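Long-range contacts in ABC transporter periplasmic-binding protein YtfQ (Mycobacterium smegmatis, PDB 6HBD), which binds beta-D-galactofuranose and probably delivers furanose sugars, L-arabinofuranose among them, to an ABC transporter: residues 104-109 with 157-162; 120-125 with 286-291; 125-130 with 257-262. All coordinates share one frame; numbering follows the deposited sequence.

Overall arrangement
All three contacts lie around the sugar cleft between the two lobes of a periplasmic binding protein. Interaction 1 brings the loop after strand 101-104 in one lobe against the start of helix 158-171 in the other. Its centre is about 11 Å from that of interaction 2, where strands 118-121 and 285-287 pair before both chains cross between lobes. Interaction 3, about 9 Å from interaction 2 and about 14 Å from interaction 1, packs helix 124-138 on strand 257-260 within the second lobe. It shares Ile125 and a zinc ion with interaction 2 and nests in its loop, while the segments of interaction 1 alternate with theirs along the chain, so crossover, lobe core and cleft adjoin.

Interaction 1 (104-109 with 157-162); sequences TDRAVD and ADPAID. With ZN (zinc ion), chain F; GZL (beta-D-galactofuranose), chain L.
The Asp158 side chain swings away from its own backbone N (chi1 179°), which sends the carboxylate across to Ala107, while the chain of Arg106, extended from CG to NE, runs past Pro159 to the sugar. OD2 of Asp158 accepts a hydrogen bond from the backbone N of Ala107 at 2.9 Å, the donor standing 39° out of the carboxylate plane. The other oxygen, OD1 of Asp158, binds a zinc ion at 2.2 Å, and Asp162 supplies the second protein ligand through OD2; Arg84 also reaches both aspartates. The carboxylate is therefore held at both oxygens, which limits its rotation. Arg106 meets Pro159 at about a right angle, with Arg106 CG 3.4 Å from Pro159 CD. Farther out, Ala157 CB sits over one face of the guanidinium, 4.1 Å above its plane, and Arg106 NH2 lies 2.9 Å from O4 of beta-D-galactofuranose. Asp105 holds the other end of the sugar: its backbone O accepts a hydrogen bond from O6 at 2.7 Å, and its carboxylate also forms a salt bridge with Arg32. This strand-end loop facing a helix N-terminus across the bound sugar forms part of the interlobe cleft typical of periplasmic binding proteins.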
# COMPACT_ATOMS: atom_id res chain seq x y z
N THR A 104 5.13 -9.37 -3.34
CA THR A 104 4.92 -8.04 -3.92
C THR A 104 4.01 -7.19 -3.01
O THR A 104 2.97 -7.66 -2.54
CB THR A 104 4.45 -8.11 -5.41
OG1 THR A 104 3.03 -8.02 -5.52
CG2 THR A 104 4.96 -9.31 -6.15
N ASP A 105 4.47 -5.95 -2.71
CA ASP A 105 3.83 -4.89 -1.93
C ASP A 105 3.43 -5.22 -0.47
O ASP A 105 2.99 -4.32 0.23
CB ASP A 105 2.64 -4.32 -2.71
CG ASP A 105 1.44 -5.21 -2.91
OD1 ASP A 105 0.60 -5.32 -1.98
OD2 ASP A 105 1.30 -5.78 -4.02
N ARG A 106 3.64 -6.47 -0.01
CA ARG A 106 3.38 -6.89 1.36
C ARG A 106 4.38 -7.99 1.72
O ARG A 106 4.70 -8.82 0.88
CB ARG A 106 1.94 -7.40 1.51
CG ARG A 106 1.01 -6.34 2.07
CD ARG A 106 -0.45 -6.60 1.79
NE ARG A 106 -1.23 -5.36 1.81
CZ ARG A 106 -2.56 -5.31 1.72
NH1 ARG A 106 -3.28 -6.42 1.60
NH2 ARG A 106 -3.18 -4.14 1.77
N ALA A 107 4.86 -7.98 2.97
CA ALA A 107 5.80 -8.97 3.49
C ALA A 107 5.07 -9.98 4.41
O ALA A 107 3.87 -9.85 4.67
CB ALA A 107 6.92 -8.28 4.23
N VAL A 108 5.81 -11.02 4.82
CA VAL A 108 5.33 -12.10 5.67
C VAL A 108 6.11 -12.12 6.97
O VAL A 108 7.08 -11.38 7.14
CB VAL A 108 5.42 -13.48 4.96
CG1 VAL A 108 4.56 -13.51 3.71
CG2 VAL A 108 6.85 -13.90 4.64
N ASP A 109 5.63 -12.95 7.91
CA ASP A 109 6.27 -13.24 9.21
C ASP A 109 6.41 -14.75 9.15
O ASP A 109 5.43 -15.47 9.38
CB ASP A 109 5.40 -12.81 10.41
CG ASP A 109 5.61 -11.39 10.92
OD1 ASP A 109 6.59 -10.73 10.49
OD2 ASP A 109 4.79 -10.93 11.76
N ALA A 157 -2.00 -6.48 8.01
CA ALA A 157 -1.28 -6.19 6.77
C ALA A 157 0.01 -5.39 7.10
O ALA A 157 -0.01 -4.45 7.93
CB ALA A 157 -2.17 -5.40 5.82
N ASP A 158 1.12 -5.80 6.44
CA ASP A 158 2.46 -5.24 6.58
C ASP A 158 2.46 -3.72 6.43
O ASP A 158 2.91 -3.06 7.37
CB ASP A 158 3.40 -5.95 5.59
CG ASP A 158 4.85 -5.51 5.55
OD1 ASP A 158 5.39 -5.15 6.60
OD2 ASP A 158 5.46 -5.58 4.46
N PRO A 159 1.85 -3.11 5.37
CA PRO A 159 1.83 -1.63 5.30
C PRO A 159 1.10 -0.90 6.46
O PRO A 159 1.53 0.19 6.86
CB PRO A 159 1.16 -1.35 3.95
CG PRO A 159 0.51 -2.60 3.54
CD PRO A 159 1.26 -3.71 4.15
N ALA A 160 -0.01 -1.50 6.97
CA ALA A 160 -0.80 -0.89 8.03
C ALA A 160 -0.02 -0.76 9.34
O ALA A 160 0.05 0.34 9.92
CB ALA A 160 -2.07 -1.69 8.26
N ILE A 161 0.62 -1.88 9.76
CA ILE A 161 1.44 -1.95 10.97
C ILE A 161 2.59 -0.94 10.87
O ILE A 161 2.79 -0.13 11.78
CB ILE A 161 2.00 -3.39 11.16
CG1 ILE A 161 0.89 -4.40 11.47
CG2 ILE A 161 3.08 -3.43 12.23
CD1 ILE A 161 1.15 -5.78 10.96
N ASP A 162 3.36 -1.02 9.76
CA ASP A 162 4.54 -0.20 9.50
C ASP A 162 4.20 1.27 9.36
O ASP A 162 4.93 2.10 9.90
CB ASP A 162 5.27 -0.69 8.24
CG ASP A 162 6.02 -2.01 8.35
OD1 ASP A 162 5.81 -2.74 9.36
OD2 ASP A 162 6.80 -2.34 7.43
ZN ZN F . 7.42 -4.43 6.93
C6 GZL L . 1.16 -1.19 -0.19
C5 GZL L . -0.04 -2.04 -0.56
C4 GZL L . -1.32 -1.52 0.05
C3 GZL L . -1.72 -0.10 -0.36
C2 GZL L . -3.21 -0.14 -0.13
O6 GZL L . 2.36 -1.81 -0.63
O5 GZL L . 0.18 -3.41 -0.22
O4 GZL L . -2.43 -2.33 -0.40
O3 GZL L . -1.12 0.94 0.39
C1 GZL L . -3.57 -1.50 -0.70
O2 GZL L . -3.94 0.88 -0.81
O1 GZL L . -4.68 -1.85 0.04

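Interaction 2 (120-125 with 286-291); sequences IGADFI and VVTPDE. With ZN (zinc ion), chain D; GZL (beta-D-galactofuranose), chain L.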
# COMPACT_ATOMS: atom_id res chain seq x y z
N ILE A 120 9.33 -7.05 -3.34
CA ILE A 120 9.24 -5.81 -4.12
C ILE A 120 8.19 -5.00 -3.42
O ILE A 120 7.05 -5.46 -3.35
CB ILE A 120 8.83 -6.02 -5.62
CG1 ILE A 120 9.16 -7.42 -6.17
CG2 ILE A 120 9.44 -4.91 -6.54
CD1 ILE A 120 8.32 -7.77 -7.43
N GLY A 121 8.54 -3.84 -2.87
CA GLY A 121 7.54 -3.01 -2.18
C GLY A 121 8.14 -1.70 -1.75
O GLY A 121 9.29 -1.46 -2.09
N ALA A 122 7.41 -0.87 -0.97
CA ALA A 122 7.96 0.41 -0.53
C ALA A 122 8.39 0.35 0.93
O ALA A 122 8.20 -0.70 1.56
CB ALA A 122 6.91 1.49 -0.73
N ASP A 123 9.00 1.43 1.47
CA ASP A 123 9.36 1.51 2.88
C ASP A 123 8.19 2.21 3.56
O ASP A 123 8.16 3.45 3.70
CB ASP A 123 10.69 2.28 3.13
CG ASP A 123 11.14 2.41 4.60
OD1 ASP A 123 10.53 1.74 5.48
OD2 ASP A 123 12.08 3.19 4.86
N PHE A 124 7.22 1.37 3.98
CA PHE A 124 5.97 1.76 4.67
C PHE A 124 6.21 2.60 5.90
O PHE A 124 5.49 3.57 6.12
CB PHE A 124 5.20 0.51 5.06
CG PHE A 124 4.91 -0.37 3.87
CD1 PHE A 124 4.41 0.15 2.70
CD2 PHE A 124 5.26 -1.71 3.89
CE1 PHE A 124 4.18 -0.65 1.60
CE2 PHE A 124 5.00 -2.53 2.79
CZ PHE A 124 4.48 -1.98 1.65
N ILE A 125 7.27 2.28 6.67
CA ILE A 125 7.61 3.06 7.87
C ILE A 125 7.93 4.47 7.42
O ILE A 125 7.36 5.40 7.97
CB ILE A 125 8.78 2.43 8.69
CG1 ILE A 125 8.38 1.04 9.28
CG2 ILE A 125 9.24 3.36 9.83
CD1 ILE A 125 8.83 -0.11 8.54
N VAL A 286 13.68 -5.34 -3.09
CA VAL A 286 13.59 -4.40 -4.19
C VAL A 286 12.66 -3.34 -3.65
O VAL A 286 11.47 -3.60 -3.49
CB VAL A 286 13.08 -5.05 -5.48
CG1 VAL A 286 12.94 -4.02 -6.59
CG2 VAL A 286 14.03 -6.17 -5.92
N VAL A 287 13.21 -2.19 -3.25
CA VAL A 287 12.40 -1.16 -2.60
C VAL A 287 12.04 -0.07 -3.65
O VAL A 287 12.92 0.59 -4.22
CB VAL A 287 12.97 -0.61 -1.23
CG1 VAL A 287 14.45 -0.93 -1.02
CG2 VAL A 287 12.67 0.88 -1.00
N THR A 288 10.70 0.07 -3.92
CA THR A 288 10.16 1.01 -4.90
C THR A 288 10.23 2.38 -4.28
O THR A 288 10.08 2.48 -3.05
CB THR A 288 8.74 0.62 -5.36
OG1 THR A 288 7.79 0.74 -4.29
CG2 THR A 288 8.69 -0.78 -5.97
N PRO A 289 10.56 3.44 -5.06
CA PRO A 289 10.68 4.77 -4.45
C PRO A 289 9.37 5.44 -4.13
O PRO A 289 8.30 4.98 -4.55
CB PRO A 289 11.48 5.57 -5.47
CG PRO A 289 11.36 4.86 -6.72
CD PRO A 289 10.80 3.50 -6.52
N ASP A 290 9.48 6.54 -3.37
CA ASP A 290 8.35 7.34 -2.94
C ASP A 290 8.70 8.83 -3.01
O ASP A 290 9.85 9.22 -2.89
CB ASP A 290 7.97 7.01 -1.46
CG ASP A 290 7.70 5.54 -1.14
OD1 ASP A 290 6.95 4.87 -1.92
OD2 ASP A 290 8.24 5.04 -0.10
N GLU A 291 7.67 9.64 -3.13
CA GLU A 291 7.74 11.10 -3.13
C GLU A 291 6.45 11.58 -2.52
O GLU A 291 5.50 10.80 -2.36
CB GLU A 291 7.94 11.68 -4.53
CG GLU A 291 6.78 11.51 -5.50
CD GLU A 291 6.89 12.32 -6.77
OE1 GLU A 291 6.58 11.74 -7.84
OE2 GLU A 291 7.26 13.51 -6.72
ZN ZN D . 6.50 9.73 -8.28
C6 GZL L . 1.16 -1.19 -0.19
C5 GZL L . -0.04 -2.04 -0.56
C4 GZL L . -1.32 -1.52 0.05
C3 GZL L . -1.72 -0.10 -0.36
C2 GZL L . -3.21 -0.14 -0.13
O6 GZL L . 2.36 -1.81 -0.63
O5 GZL L . 0.18 -3.41 -0.22
O4 GZL L . -2.43 -2.33 -0.40
O3 GZL L . -1.12 0.94 0.39
C1 GZL L . -3.57 -1.50 -0.70
O2 GZL L . -3.94 0.88 -0.81
O1 GZL L . -4.68 -1.85 0.04
O HOH W 1 5.89 9.27 -10.21
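Ile120 and Val286 lie side by side and point the same way from adjacent parallel strands, at the carboxyl ends of strands 118-121 and 285-287, where the chain leaves one lobe of the periplasmic binding protein fold for the other. Ile120 CG2 and Val286 CG1 meet at 3.6 Å, and the isoleucine also packs on Leu269 and Leu272 of helix 266-277. Behind this apolar pair the backbones are joined in parallel ladder fashion. Gly121 N donates to Val286 O at 3.0 Å (156° at the hydrogen), and Thr288 N donates to Gly121 O at 2.8 Å, approaching from 38° above the carbonyl plane. The same Gly121 O also receives a CA-H...O contact from Val287 CA at 3.2 Å, so this oxygen is met by two consecutive residues of 286-291, one through a hydrogen bond and one through a weaker CA-H contact.

After the glycine, small and polar groups take over, and beyond Ala122 and Thr288 the two chains diverge. The methyl of Ala122 lies alongside two side chains of the other segment: its CB is 3.7 Å from Thr288 OG1 and 3.6 Å from Asp290 OD1. The aspartate gets there with CG anti to its carbonyl carbon (chi1 -54°), which brings both carboxylate oxygens near the alanine. Asp123, at the N-cap position, then leads into helix 124-138.

The two outer ends serve different sites. Glu291 binds a zinc ion through OE1, a site completed by Glu260 and a water. Phe124 belongs to the sugar pocket: Ala122 O lies over one face of its ring, while O6 of beta-D-galactofuranose meets the ring at its edge, near the ring plane and 3.1 Å from Phe124 CE1.

Interaction 3 (125-130 with 257-262); sequences IEEGRR and YIVECN. With ZN (zinc ion), chain D.
Val259 and Glu127 form the close-packed middle of this contact, where strand 257-260 runs alongside helical segment 125-130, nearly antiparallel to it at 163°, with the two local axes 8.8 Å apart. Val259 CG1 lies 3.9 Å from Glu127 CA and also touches the first two carbons of that side chain. With CG of Glu127 anti to the carbonyl carbon (chi1 -72°) and the chain extended beyond, the carboxylate is carried over to Cys261, so that Glu127 OE2 comes within 3.3 Å of Cys261 CB. Cys261, buried like Glu127 and Val259, helps line the galactofuranose pocket.

Arg130 and Tyr257, partly exposed, meet the opposite segment by few, longer contacts. Arg130 CB and Val259 CG2 are 4.2 Å apart, and the Tyr257 ring comes no nearer to the helical segment than its CE2, 4.2 Å from the backbone O of Arg130; it stacks with Trp134 farther along the helix.

No hydrogen bond links the two segments; the polar partner of Glu127 lies on another helix, where OE1 forms a salt bridge with Arg163, itself hydrogen-bonded to the sugar. OE2 instead faces like-charged Asp290 OD1, crowding that would probably raise the proton affinity of one carboxylate.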
# COMPACT_ATOMS: atom_id res chain seq x y z
N ILE A 125 7.27 2.28 6.67
CA ILE A 125 7.61 3.06 7.87
C ILE A 125 7.93 4.47 7.42
O ILE A 125 7.36 5.40 7.97
CB ILE A 125 8.78 2.43 8.69
CG1 ILE A 125 8.38 1.04 9.28
CG2 ILE A 125 9.24 3.36 9.83
CD1 ILE A 125 8.83 -0.11 8.54
N GLU A 126 8.75 4.65 6.39
CA GLU A 126 9.04 6.01 5.95
C GLU A 126 7.86 6.70 5.31
O GLU A 126 7.76 7.92 5.44
CB GLU A 126 10.24 6.07 5.03
CG GLU A 126 11.41 6.73 5.72
CD GLU A 126 11.53 8.20 5.40
OE1 GLU A 126 11.75 9.00 6.33
OE2 GLU A 126 11.45 8.54 4.20
N GLU A 127 6.96 5.94 4.62
CA GLU A 127 5.74 6.54 4.09
C GLU A 127 5.00 7.17 5.28
O GLU A 127 4.67 8.36 5.24
CB GLU A 127 4.86 5.52 3.37
CG GLU A 127 5.44 5.07 2.05
CD GLU A 127 4.70 3.92 1.39
OE1 GLU A 127 3.83 3.30 2.05
OE2 GLU A 127 4.98 3.64 0.20
N GLY A 128 4.86 6.40 6.37
CA GLY A 128 4.28 6.87 7.63
C GLY A 128 5.07 7.99 8.30
O GLY A 128 4.47 9.00 8.67
N ARG A 129 6.40 7.86 8.44
CA ARG A 129 7.25 8.89 9.05
C ARG A 129 7.14 10.19 8.28
O ARG A 129 6.86 11.23 8.89
CB ARG A 129 8.72 8.44 9.15
CG ARG A 129 9.60 9.53 9.80
CD ARG A 129 10.80 9.01 10.55
NE ARG A 129 11.53 8.00 9.80
CZ ARG A 129 11.54 6.69 10.03
NH1 ARG A 129 10.85 6.18 11.05
NH2 ARG A 129 12.25 5.87 9.25
N ARG A 130 7.29 10.15 6.94
CA ARG A 130 7.15 11.33 6.08
C ARG A 130 5.78 12.04 6.31
O ARG A 130 5.73 13.29 6.36
CB ARG A 130 7.30 10.96 4.59
CG ARG A 130 8.74 10.65 4.19
CD ARG A 130 8.94 10.48 2.70
NE ARG A 130 9.06 11.78 2.03
CZ ARG A 130 9.66 12.01 0.86
NH1 ARG A 130 10.24 11.01 0.19
NH2 ARG A 130 9.70 13.23 0.36
N TYR A 257 -1.68 16.74 2.14
CA TYR A 257 -0.41 16.12 1.84
C TYR A 257 -0.63 14.67 1.44
O TYR A 257 -1.43 14.00 2.09
CB TYR A 257 0.51 16.15 3.07
CG TYR A 257 1.99 16.13 2.73
CD1 TYR A 257 2.59 17.21 2.10
CD2 TYR A 257 2.79 15.05 3.10
CE1 TYR A 257 3.95 17.22 1.83
CE2 TYR A 257 4.16 15.04 2.83
CZ TYR A 257 4.74 16.13 2.18
OH TYR A 257 6.08 16.19 1.86
N ILE A 258 0.05 14.19 0.37
CA ILE A 258 -0.04 12.79 -0.05
C ILE A 258 1.38 12.25 -0.24
O ILE A 258 2.24 12.97 -0.78
CB ILE A 258 -0.93 12.55 -1.31
CG1 ILE A 258 -2.40 12.86 -0.99
CG2 ILE A 258 -0.79 11.09 -1.80
CD1 ILE A 258 -3.40 12.56 -2.13
N VAL A 259 1.62 11.00 0.21
CA VAL A 259 2.90 10.31 0.09
C VAL A 259 2.64 9.14 -0.85
O VAL A 259 1.79 8.30 -0.57
CB VAL A 259 3.49 9.87 1.46
CG1 VAL A 259 4.75 9.03 1.25
CG2 VAL A 259 3.81 11.07 2.34
N GLU A 260 3.37 9.12 -1.99
CA GLU A 260 3.24 8.17 -3.07
C GLU A 260 3.66 6.78 -2.69
O GLU A 260 4.74 6.61 -2.15
CB GLU A 260 4.12 8.64 -4.26
CG GLU A 260 4.17 7.77 -5.51
CD GLU A 260 5.07 8.38 -6.56
OE1 GLU A 260 6.13 7.80 -6.89
OE2 GLU A 260 4.72 9.49 -7.03
N CYS A 261 2.86 5.78 -3.06
CA CYS A 261 3.23 4.38 -2.97
C CYS A 261 2.95 3.89 -4.38
O CYS A 261 1.80 3.95 -4.82
CB CYS A 261 2.41 3.61 -1.93
SG CYS A 261 2.84 1.86 -1.84
N ASN A 262 3.98 3.48 -5.10
CA ASN A 262 3.87 3.16 -6.52
C ASN A 262 3.26 1.77 -6.83
O ASN A 262 3.88 0.75 -6.56
CB ASN A 262 5.26 3.31 -7.12
CG ASN A 262 5.31 3.46 -8.61
OD1 ASN A 262 4.61 2.73 -9.36
ND2 ASN A 262 6.18 4.38 -9.07
ZN ZN D . 6.50 9.73 -8.28
O HOH W 1 5.89 9.27 -10.21